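Local coordinates for protein cortical-lytic enzyme (Clostridium perfringens, PDB 5JIP) that probably hydrolyses the glycan strands of spore-cortex peptidoglycan during germination, acting as a muramidase of glycoside hydrolase family 25, at residues D18-E21 / F22-D25; L29-A32 / K33-D36; D53-F56 / L57-A60. One frame throughout, in Å; residues are numbered along the deposited sequence.

Contact 1 of 3, residues D18-E21 / F22-D25; sequences DLNE and FSRD
Glu21 lays its CG over the middle of the Phe22 ring, 3.6 Å from the centroid and 8° off the ring normal, a CH-pi contact between sequence neighbours. The two side chains run side by side in the same direction. With Glu21 CG placed between its backbone N and carbonyl carbon (chi1 69°), the methylene meets the ring face, while the carboxylate continues to Asn54 and Arg41. Asn20 takes a similar first torsion, which swings its amide forward over the turn: OD1 accepts from Phe22 N at 2.9 Å, the donor tilted 30° from the amide plane, and amide and ring stand nearly perpendicular. Ser23 OG, beside its own backbone N, accepts from Asn20 N at 3.1 Å, almost straight, while resting against Leu19 CB. Ser23 N in turn bonds to Asn20 O at 2.9 Å, closing a type I beta turn from Asn20 to Ser23. A water donates to both Glu21 O and Ser23 O, bridging them. The turn leaves the end of strand 15-19 and opens the loop toward helix 28-34; beside it runs strand 38-44, whose Arg41 touches both Asn20 and Phe22.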
ATOM      1  N   ASP A  18      -3.832 -27.564   8.707  1.00  5.56           N
ATOM      2  CA  ASP A  18      -4.847 -27.083   9.632  1.00  4.69           C
ATOM      3  C   ASP A  18      -5.359 -28.259  10.451  1.00  6.60           C
ATOM      4  O   ASP A  18      -5.401 -29.406   9.978  1.00  6.86           O
ATOM      5  CB  ASP A  18      -5.997 -26.332   8.929  1.00  6.00           C
ATOM      6  CG  ASP A  18      -6.677 -27.153   7.852  1.00  8.71           C
ATOM      7  OD1 ASP A  18      -6.184 -27.142   6.705  1.00  7.22           O
ATOM      8  OD2 ASP A  18      -7.707 -27.792   8.154  1.00  7.39           O
ATOM      9  N   LEU A  19      -5.697 -27.952  11.705  1.00  7.41           N
ATOM     10  CA  LEU A  19      -5.936 -28.942  12.755  1.00  9.09           C
ATOM     11  C   LEU A  19      -7.162 -28.551  13.571  1.00  8.70           C
ATOM     12  O   LEU A  19      -7.573 -27.388  13.596  1.00  6.00           O
ATOM     13  CB  LEU A  19      -4.736 -29.051  13.714  1.00  6.27           C
ATOM     14  CG  LEU A  19      -3.331 -29.254  13.146  1.00  8.21           C
ATOM     15  CD1 LEU A  19      -2.285 -29.078  14.257  1.00 13.01           C
ATOM     16  CD2 LEU A  19      -3.211 -30.608  12.510  1.00  9.77           C
ATOM     17  N   ASN A  20      -7.747 -29.533  14.252  1.00  7.98           N
ATOM     18  CA  ASN A  20      -8.796 -29.249  15.218  1.00  6.70           C
ATOM     19  C   ASN A  20      -8.770 -30.339  16.285  1.00  7.67           C
ATOM     20  O   ASN A  20      -7.835 -31.136  16.352  1.00  7.06           O
ATOM     21  CB  ASN A  20     -10.160 -29.106  14.533  1.00  7.62           C
ATOM     22  CG  ASN A  20     -10.610 -30.374  13.813  1.00 11.46           C
ATOM     23  OD1 ASN A  20     -10.240 -31.497  14.166  1.00 11.28           O
ATOM     24  ND2 ASN A  20     -11.397 -30.182  12.775  1.00 11.17           N
ATOM     25  N   GLU A  21      -9.790 -30.351  17.145  1.00  8.20           N
ATOM     26  CA  GLU A  21      -9.764 -31.278  18.276  1.00 11.75           C
ATOM     27  C   GLU A  21      -9.756 -32.746  17.862  1.00 11.68           C
ATOM     28  O   GLU A  21      -9.457 -33.614  18.700  1.00  9.36           O
ATOM     29  CB  GLU A  21     -10.956 -30.999  19.177  1.00  7.02           C
ATOM     30  CG  GLU A  21     -12.294 -31.358  18.587  1.00  9.18           C
ATOM     31  CD  GLU A  21     -13.417 -30.973  19.516  1.00 11.61           C
ATOM     32  OE1 GLU A  21     -13.889 -31.868  20.271  1.00 13.77           O
ATOM     33  OE2 GLU A  21     -13.790 -29.778  19.524  1.00  8.68           O
ATOM     34  N   PHE A  22     -10.061 -33.048  16.606  1.00 10.02           N
ATOM     35  CA  PHE A  22     -10.076 -34.433  16.136  1.00 13.32           C
ATOM     36  C   PHE A  22      -8.759 -34.838  15.506  1.00 10.63           C
ATOM     37  O   PHE A  22      -8.592 -35.995  15.117  1.00 11.54           O
ATOM     38  CB  PHE A  22     -11.259 -34.635  15.157  1.00 14.49           C
ATOM     39  CG  PHE A  22     -12.560 -34.141  15.720  1.00 10.95           C
ATOM     40  CD1 PHE A  22     -13.085 -34.724  16.863  1.00 13.98           C
ATOM     41  CD2 PHE A  22     -13.247 -33.074  15.136  1.00 11.83           C
ATOM     42  CE1 PHE A  22     -14.248 -34.261  17.403  1.00 13.32           C
ATOM     43  CE2 PHE A  22     -14.400 -32.604  15.680  1.00 10.20           C
ATOM     44  CZ  PHE A  22     -14.921 -33.197  16.806  1.00 10.22           C
ATOM     45  N   SER A  23      -7.810 -33.919  15.417  1.00 10.43           N
ATOM     46  CA  SER A  23      -6.489 -34.266  14.934  1.00  9.69           C
ATOM     47  C   SER A  23      -5.800 -35.109  15.995  1.00  9.09           C
ATOM     48  O   SER A  23      -5.812 -34.751  17.172  1.00 12.00           O
ATOM     49  CB  SER A  23      -5.691 -32.999  14.674  1.00  7.72           C
ATOM     50  OG  SER A  23      -6.343 -32.208  13.711  1.00  8.74           O
ATOM     51  N   ARG A  24      -5.243 -36.236  15.602  1.00  8.07           N
ATOM     52  CA  ARG A  24      -4.666 -37.166  16.566  1.00 13.54           C
ATOM     53  C   ARG A  24      -3.151 -37.049  16.648  1.00 14.88           C
ATOM     54  O   ARG A  24      -2.470 -36.959  15.627  1.00  9.13           O
ATOM     55  CB  ARG A  24      -5.042 -38.593  16.190  1.00 13.02           C
ATOM     56  CG  ARG A  24      -6.545 -38.758  16.112  1.00 19.12           C
ATOM     57  CD  ARG A  24      -6.968 -40.212  15.967  1.00 35.25           C
ATOM     58  NE  ARG A  24      -6.548 -40.808  14.695  1.00 41.64           N
ATOM     59  CZ  ARG A  24      -7.134 -40.598  13.516  1.00 39.57           C
ATOM     60  NH1 ARG A  24      -6.660 -41.222  12.438  1.00 35.38           N
ATOM     61  NH2 ARG A  24      -8.159 -39.749  13.390  1.00 25.96           N
ATOM     62  N   ASP A  25      -2.616 -37.125  17.872  1.00 14.53           N
ATOM     63  CA  ASP A  25      -1.180 -37.306  18.066  1.00  9.46           C
ATOM     64  C   ASP A  25      -0.394 -36.141  17.457  1.00 10.96           C
ATOM     65  O   ASP A  25       0.479 -36.330  16.620  1.00 12.78           O
ATOM     66  CB  ASP A  25      -0.702 -38.647  17.487  1.00 13.49           C
ATOM     67  CG  ASP A  25      -1.473 -39.839  18.071  1.00 31.07           C
ATOM     68  OD1 ASP A  25      -2.273 -39.661  19.028  1.00 37.64           O
ATOM     69  OD2 ASP A  25      -1.310 -40.968  17.562  1.00 46.04           O
TER
HETATM   70  O   HOH W   1      -6.787 -34.261  19.566  1.00 49.46           O

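Contact 2 of 3, residues L29-A32 / K33-D36; sequences LTLA and KNSD
Leu31 O receives two backbone donors from the residues that follow it, Asn34 N at 3.1 Å and Ser35 N at 2.8 Å. The two bonds differ in direction: Ser35 N lies nearly in line with the C=O bond, whereas Asn34 N sits well above the carbonyl plane. One residue earlier Lys33 N bonds to Thr30 O at 3.1 Å, again from above the plane. Two of the three bonds therefore span three residues and one spans four.

Among the side chains, the polar link is between neighbours: Ser35 OG donates to Asn34 OD1 at 2.9 Å. Asn34 CG lies between its own backbone N and carbonyl carbon (chi1 62°), which folds the amide back along the helix and brings OD1 close to Leu31 CA. The other end of that amide, ND2, is bonded to the backbone O of Asp211, so both ends of the group are held and its rotation is probably fixed.

These residues belong to helix 28-34 of the beta-alpha-beta unit that runs from strand 15-19 to the parallel strand 38-44, part of the TIM-barrel-type fold of the family.

In van der Waals contact, the methyl Leu31 CD2 lies 3.6 Å from Asn34 OD1 and 3.9 Å from Ser35 OG. The same leucine packs on Leu210. Lys33 bends at chi2, chi3 and chi4, so its chain curls back beside the helix and NZ comes 3.7 Å from Ala32 CB.

Water makes the last connection, donating to Ala32 O and, at 2.7 Å, to Ser35 O, next to Asp36, which has a backbone bond to Phe15.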
ATOM      1  N   LEU A  29       6.327 -29.684  18.507  1.00 10.48           N
ATOM      2  CA  LEU A  29       7.757 -29.503  18.350  1.00  9.35           C
ATOM      3  C   LEU A  29       8.213 -30.035  16.996  1.00 13.92           C
ATOM      4  O   LEU A  29       9.103 -29.468  16.356  1.00 13.90           O
ATOM      5  CB  LEU A  29       8.516 -30.180  19.504  1.00 11.96           C
ATOM      6  CG  LEU A  29      10.004 -29.877  19.550  1.00 25.59           C
ATOM      7  CD1 LEU A  29      10.244 -28.386  19.693  1.00 23.50           C
ATOM      8  CD2 LEU A  29      10.654 -30.639  20.700  1.00 20.20           C
ATOM      9  N   THR A  30       7.614 -31.130  16.542  1.00 11.00           N
ATOM     10  CA  THR A  30       7.945 -31.650  15.225  1.00  9.22           C
ATOM     11  C   THR A  30       7.420 -30.729  14.125  1.00 12.07           C
ATOM     12  O   THR A  30       8.128 -30.444  13.152  1.00 10.41           O
ATOM     13  CB  THR A  30       7.363 -33.046  15.082  1.00 11.62           C
ATOM     14  OG1 THR A  30       7.903 -33.874  16.113  1.00 14.75           O
ATOM     15  CG2 THR A  30       7.681 -33.663  13.713  1.00 14.32           C
ATOM     16  N   LEU A  31       6.189 -30.245  14.272  1.00 11.02           N
ATOM     17  CA  LEU A  31       5.622 -29.367  13.254  1.00  8.78           C
ATOM     18  C   LEU A  31       6.392 -28.052  13.138  1.00 11.27           C
ATOM     19  O   LEU A  31       6.418 -27.444  12.068  1.00 12.54           O
ATOM     20  CB  LEU A  31       4.164 -29.096  13.590  1.00 10.10           C
ATOM     21  CG  LEU A  31       3.194 -30.287  13.464  1.00  9.94           C
ATOM     22  CD1 LEU A  31       1.792 -29.872  13.869  1.00 12.92           C
ATOM     23  CD2 LEU A  31       3.209 -30.839  12.041  1.00 11.76           C
ATOM     24  N   ALA A  32       6.995 -27.587  14.228  1.00  9.64           N
ATOM     25  CA  ALA A  32       7.757 -26.343  14.179  1.00  7.53           C
ATOM     26  C   ALA A  32       8.884 -26.426  13.172  1.00 13.75           C
ATOM     27  O   ALA A  32       9.331 -25.395  12.646  1.00 16.51           O
ATOM     28  CB  ALA A  32       8.316 -26.008  15.564  1.00 14.10           C
ATOM     29  N   LYS A  33       9.365 -27.637  12.895  1.00 12.91           N
ATOM     30  CA  LYS A  33      10.487 -27.845  11.991  1.00 14.62           C
ATOM     31  C   LYS A  33      10.060 -27.990  10.543  1.00 14.62           C
ATOM     32  O   LYS A  33      10.884 -27.759   9.643  1.00 16.13           O
ATOM     33  CB  LYS A  33      11.275 -29.110  12.365  1.00 16.58           C
ATOM     34  CG  LYS A  33      11.948 -29.057  13.706  1.00 30.88           C
ATOM     35  CD  LYS A  33      13.008 -27.969  13.768  1.00 38.66           C
ATOM     36  CE  LYS A  33      12.829 -27.106  15.013  1.00 47.69           C
ATOM     37  NZ  LYS A  33      11.886 -25.971  14.803  1.00 41.86           N
ATOM     38  N   ASN A  34       8.806 -28.355  10.288  1.00  9.43           N
ATOM     39  CA  ASN A  34       8.376 -28.620   8.927  1.00 12.57           C
ATOM     40  C   ASN A  34       7.208 -27.768   8.448  1.00 10.17           C
ATOM     41  O   ASN A  34       6.860 -27.857   7.268  1.00 11.35           O
ATOM     42  CB  ASN A  34       8.061 -30.122   8.741  1.00 12.84           C
ATOM     43  CG  ASN A  34       6.919 -30.625   9.612  1.00 13.81           C
ATOM     44  OD1 ASN A  34       6.038 -29.861  10.052  1.00 11.39           O
ATOM     45  ND2 ASN A  34       6.925 -31.935   9.863  1.00 12.51           N
ATOM     46  N   SER A  35       6.620 -26.931   9.296  1.00 11.12           N
ATOM     47  CA  SER A  35       5.461 -26.131   8.931  1.00  8.76           C
ATOM     48  C   SER A  35       5.776 -24.650   9.085  1.00 10.47           C
ATOM     49  O   SER A  35       6.326 -24.235  10.110  1.00 11.64           O
ATOM     50  CB  SER A  35       4.253 -26.507   9.794  1.00 10.43           C
ATOM     51  OG  SER A  35       3.947 -27.881   9.670  1.00 11.37           O
ATOM     52  N   ASP A  36       5.416 -23.856   8.072  1.00  7.16           N
ATOM     53  CA  ASP A  36       5.564 -22.403   8.163  1.00  9.65           C
ATOM     54  C   ASP A  36       4.467 -21.766   8.993  1.00 10.56           C
ATOM     55  O   ASP A  36       4.649 -20.663   9.524  1.00  8.45           O
ATOM     56  CB  ASP A  36       5.546 -21.786   6.771  1.00 10.24           C
ATOM     57  CG  ASP A  36       6.691 -22.265   5.908  1.00 12.06           C
ATOM     58  OD1 ASP A  36       7.856 -21.945   6.221  1.00 11.53           O
ATOM     59  OD2 ASP A  36       6.431 -22.947   4.918  1.00  9.00           O
TER
HETATM   60  O   HOH W   2       7.320 -23.012  12.300  1.00 19.63           O

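Contact 3 of 3, residues D53-F56 / L57-A60; sequences DNKF and LEFA
Lys55 and Phe59 meet one helical turn apart, the lysine chain crossing the ring on one face. Lys55 CB sits over the ring centre, 3.6 Å from the centroid of the Phe59 ring and 12° off the normal, a CH-pi contact. Lys55 CG follows above the rim of the same ring, nearest to Phe59 CZ at 3.8 Å. A bend at chi2 (-75°) then turns the chain toward Glu58, and Lys55 CD is placed 3.6 Å from Glu58 OE1 while still near Phe59 CE1. CE runs on alongside the glutamate, and Lys55 NZ ends at Glu58 OE1, 3.5 Å away, a salt bridge whose hydrogen bond is weak. Glu58 reaches it with an extended chain, its CG anti to the backbone N (chi1 168°), and OE1 also takes a water that is bound to Asn54 O. Deeper in, Phe56 CE1 packs on Ala60 CB at 3.8 Å; both side chains rest on Leu40 of strand 38-44, and the aromatic also reaches Val95 of helix 83-100. Phe59 touches Leu40 as well and meets Phe28 edge-to-face. Backbone bonds run from Phe59 N to Lys55 O at 2.7 Å and from Ala60 N to Phe56 O, both nearly straight. Two further waters occupy the first turn, receiving Leu57 N and Glu58 N and donating to Asp53 O and Asn54 O. Ahead of the first turn, Asp53 OD1 accepts from Lys55 N at 2.8 Å, from above the carboxylate plane. Such an aspartate, its side chain bonded to the amide two residues on, is the capping arrangement of a helix N-terminus, here that of helix 56-66.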
ATOM      1  N   ASP A  53     -13.817 -25.164  20.199  1.00  7.97           N
ATOM      2  CA  ASP A  53     -13.095 -26.386  19.904  1.00  8.04           C
ATOM      3  C   ASP A  53     -12.355 -26.838  21.164  1.00  9.26           C
ATOM      4  O   ASP A  53     -11.761 -26.025  21.877  1.00  8.51           O
ATOM      5  CB  ASP A  53     -12.125 -26.159  18.733  1.00  8.83           C
ATOM      6  CG  ASP A  53     -11.261 -27.373  18.449  1.00  8.30           C
ATOM      7  OD1 ASP A  53     -10.306 -27.610  19.212  1.00  6.78           O
ATOM      8  OD2 ASP A  53     -11.527 -28.105  17.465  1.00  8.59           O
ATOM      9  N   ASN A  54     -12.428 -28.135  21.469  1.00  8.58           N
ATOM     10  CA  ASN A  54     -11.957 -28.620  22.767  1.00 12.43           C
ATOM     11  C   ASN A  54     -10.440 -28.706  22.896  1.00 15.14           C
ATOM     12  O   ASN A  54      -9.952 -28.959  24.009  1.00 10.17           O
ATOM     13  CB  ASN A  54     -12.573 -29.980  23.059  1.00 11.35           C
ATOM     14  CG  ASN A  54     -14.052 -29.868  23.361  1.00 12.90           C
ATOM     15  OD1 ASN A  54     -14.448 -29.094  24.239  1.00 15.32           O
ATOM     16  ND2 ASN A  54     -14.872 -30.588  22.609  1.00 14.02           N
ATOM     17  N   LYS A  55      -9.685 -28.526  21.801  1.00 10.19           N
ATOM     18  CA  LYS A  55      -8.236 -28.436  21.863  1.00  8.04           C
ATOM     19  C   LYS A  55      -7.708 -27.046  21.520  1.00  7.29           C
ATOM     20  O   LYS A  55      -6.506 -26.805  21.676  1.00 10.93           O
ATOM     21  CB  LYS A  55      -7.593 -29.464  20.911  1.00 12.47           C
ATOM     22  CG  LYS A  55      -7.756 -30.930  21.344  1.00  8.29           C
ATOM     23  CD  LYS A  55      -6.844 -31.232  22.489  1.00 20.36           C
ATOM     24  CE  LYS A  55      -6.685 -32.726  22.655  1.00 28.94           C
ATOM     25  NZ  LYS A  55      -5.809 -33.040  23.824  1.00 44.24           N
ATOM     26  N   PHE A  56      -8.575 -26.111  21.114  1.00  7.00           N
ATOM     27  CA  PHE A  56      -8.090 -24.810  20.664  1.00  5.16           C
ATOM     28  C   PHE A  56      -7.201 -24.131  21.706  1.00  7.46           C
ATOM     29  O   PHE A  56      -6.081 -23.710  21.402  1.00  7.74           O
ATOM     30  CB  PHE A  56      -9.263 -23.911  20.286  1.00  7.39           C
ATOM     31  CG  PHE A  56      -8.846 -22.505  19.984  1.00  7.91           C
ATOM     32  CD1 PHE A  56      -7.894 -22.265  19.010  1.00  5.56           C
ATOM     33  CD2 PHE A  56      -9.378 -21.438  20.675  1.00  5.45           C
ATOM     34  CE1 PHE A  56      -7.457 -20.995  18.742  1.00  7.32           C
ATOM     35  CE2 PHE A  56      -8.961 -20.157  20.411  1.00  8.36           C
ATOM     36  CZ  PHE A  56      -7.992 -19.927  19.433  1.00  9.48           C
ATOM     37  N   LEU A  57      -7.687 -23.977  22.933  1.00  8.81           N
ATOM     38  CA  LEU A  57      -6.890 -23.237  23.902  1.00  8.15           C
ATOM     39  C   LEU A  57      -5.525 -23.890  24.089  1.00  7.70           C
ATOM     40  O   LEU A  57      -4.488 -23.218  24.056  1.00  7.87           O
ATOM     41  CB  LEU A  57      -7.638 -23.126  25.234  1.00  9.36           C
ATOM     42  CG  LEU A  57      -8.986 -22.427  25.184  1.00 16.72           C
ATOM     43  CD1 LEU A  57      -9.579 -22.388  26.573  1.00 18.49           C
ATOM     44  CD2 LEU A  57      -8.844 -21.046  24.612  1.00 15.01           C
ATOM     45  N   GLU A  58      -5.503 -25.205  24.190  1.00  9.54           N
ATOM     46  CA  GLU A  58      -4.244 -25.903  24.407  1.00  8.84           C
ATOM     47  C   GLU A  58      -3.333 -25.793  23.199  1.00 10.30           C
ATOM     48  O   GLU A  58      -2.127 -25.543  23.335  1.00  6.88           O
ATOM     49  CB  GLU A  58      -4.543 -27.357  24.707  1.00  8.93           C
ATOM     50  CG  GLU A  58      -3.360 -28.276  24.674  1.00  9.73           C
ATOM     51  CD  GLU A  58      -3.735 -29.758  24.852  1.00 27.67           C
ATOM     52  OE1 GLU A  58      -4.865 -30.064  25.292  1.00 20.40           O
ATOM     53  OE2 GLU A  58      -2.887 -30.620  24.538  1.00 22.31           O
ATOM     54  N   PHE A  59      -3.905 -25.985  22.005  1.00 11.15           N
ATOM     55  CA  PHE A  59      -3.121 -25.950  20.783  1.00  7.85           C
ATOM     56  C   PHE A  59      -2.559 -24.552  20.540  1.00  6.05           C
ATOM     57  O   PHE A  59      -1.412 -24.407  20.106  1.00  6.75           O
ATOM     58  CB  PHE A  59      -3.995 -26.381  19.606  1.00  6.07           C
ATOM     59  CG  PHE A  59      -4.211 -27.879  19.466  1.00  8.18           C
ATOM     60  CD1 PHE A  59      -3.641 -28.790  20.335  1.00  9.07           C
ATOM     61  CD2 PHE A  59      -5.008 -28.367  18.444  1.00  9.98           C
ATOM     62  CE1 PHE A  59      -3.841 -30.160  20.163  1.00  9.98           C
ATOM     63  CE2 PHE A  59      -5.224 -29.720  18.292  1.00  8.36           C
ATOM     64  CZ  PHE A  59      -4.616 -30.615  19.156  1.00 10.52           C
ATOM     65  N   ALA A  60      -3.383 -23.520  20.733  1.00 11.62           N
ATOM     66  CA  ALA A  60      -2.937 -22.158  20.459  1.00  8.97           C
ATOM     67  C   ALA A  60      -1.858 -21.732  21.440  1.00  9.66           C
ATOM     68  O   ALA A  60      -0.905 -21.037  21.070  1.00  9.72           O
ATOM     69  CB  ALA A  60      -4.120 -21.185  20.509  1.00 10.13           C
TER
HETATM   70  O   HOH W   3     -10.102 -25.432  24.004  1.00  7.31           O
HETATM   71  O   HOH W   4      -7.807 -26.712  24.936  1.00 10.61           O
HETATM   72  O   HOH W   5      -7.201 -29.362  25.657  1.00 14.31           O

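In the fold
The three contacts come in series along the chain, all within the glycoside hydrolase family 25 region; contact 1 lies on the same side of the chain's centre as each of the others. Contacts 1 and 3, centres about 10 Å apart, meet directly: Glu21 N and OE1 probably bond to Asp53 OD2 and Asn54 ND2, joining the turn after strand 15-19 to the start of helix 56-66. Contact 2, about 15 Å from contact 1 between centres, touches it through Leu19 and Leu31. Contacts 2 and 3 remain about 8 Å apart at their nearest atoms. Contacts 1 and 2 belong to the connection from strand 15-19 to strand 38-44, and contact 3 to the next helix, 56-66, away from the magnesium site.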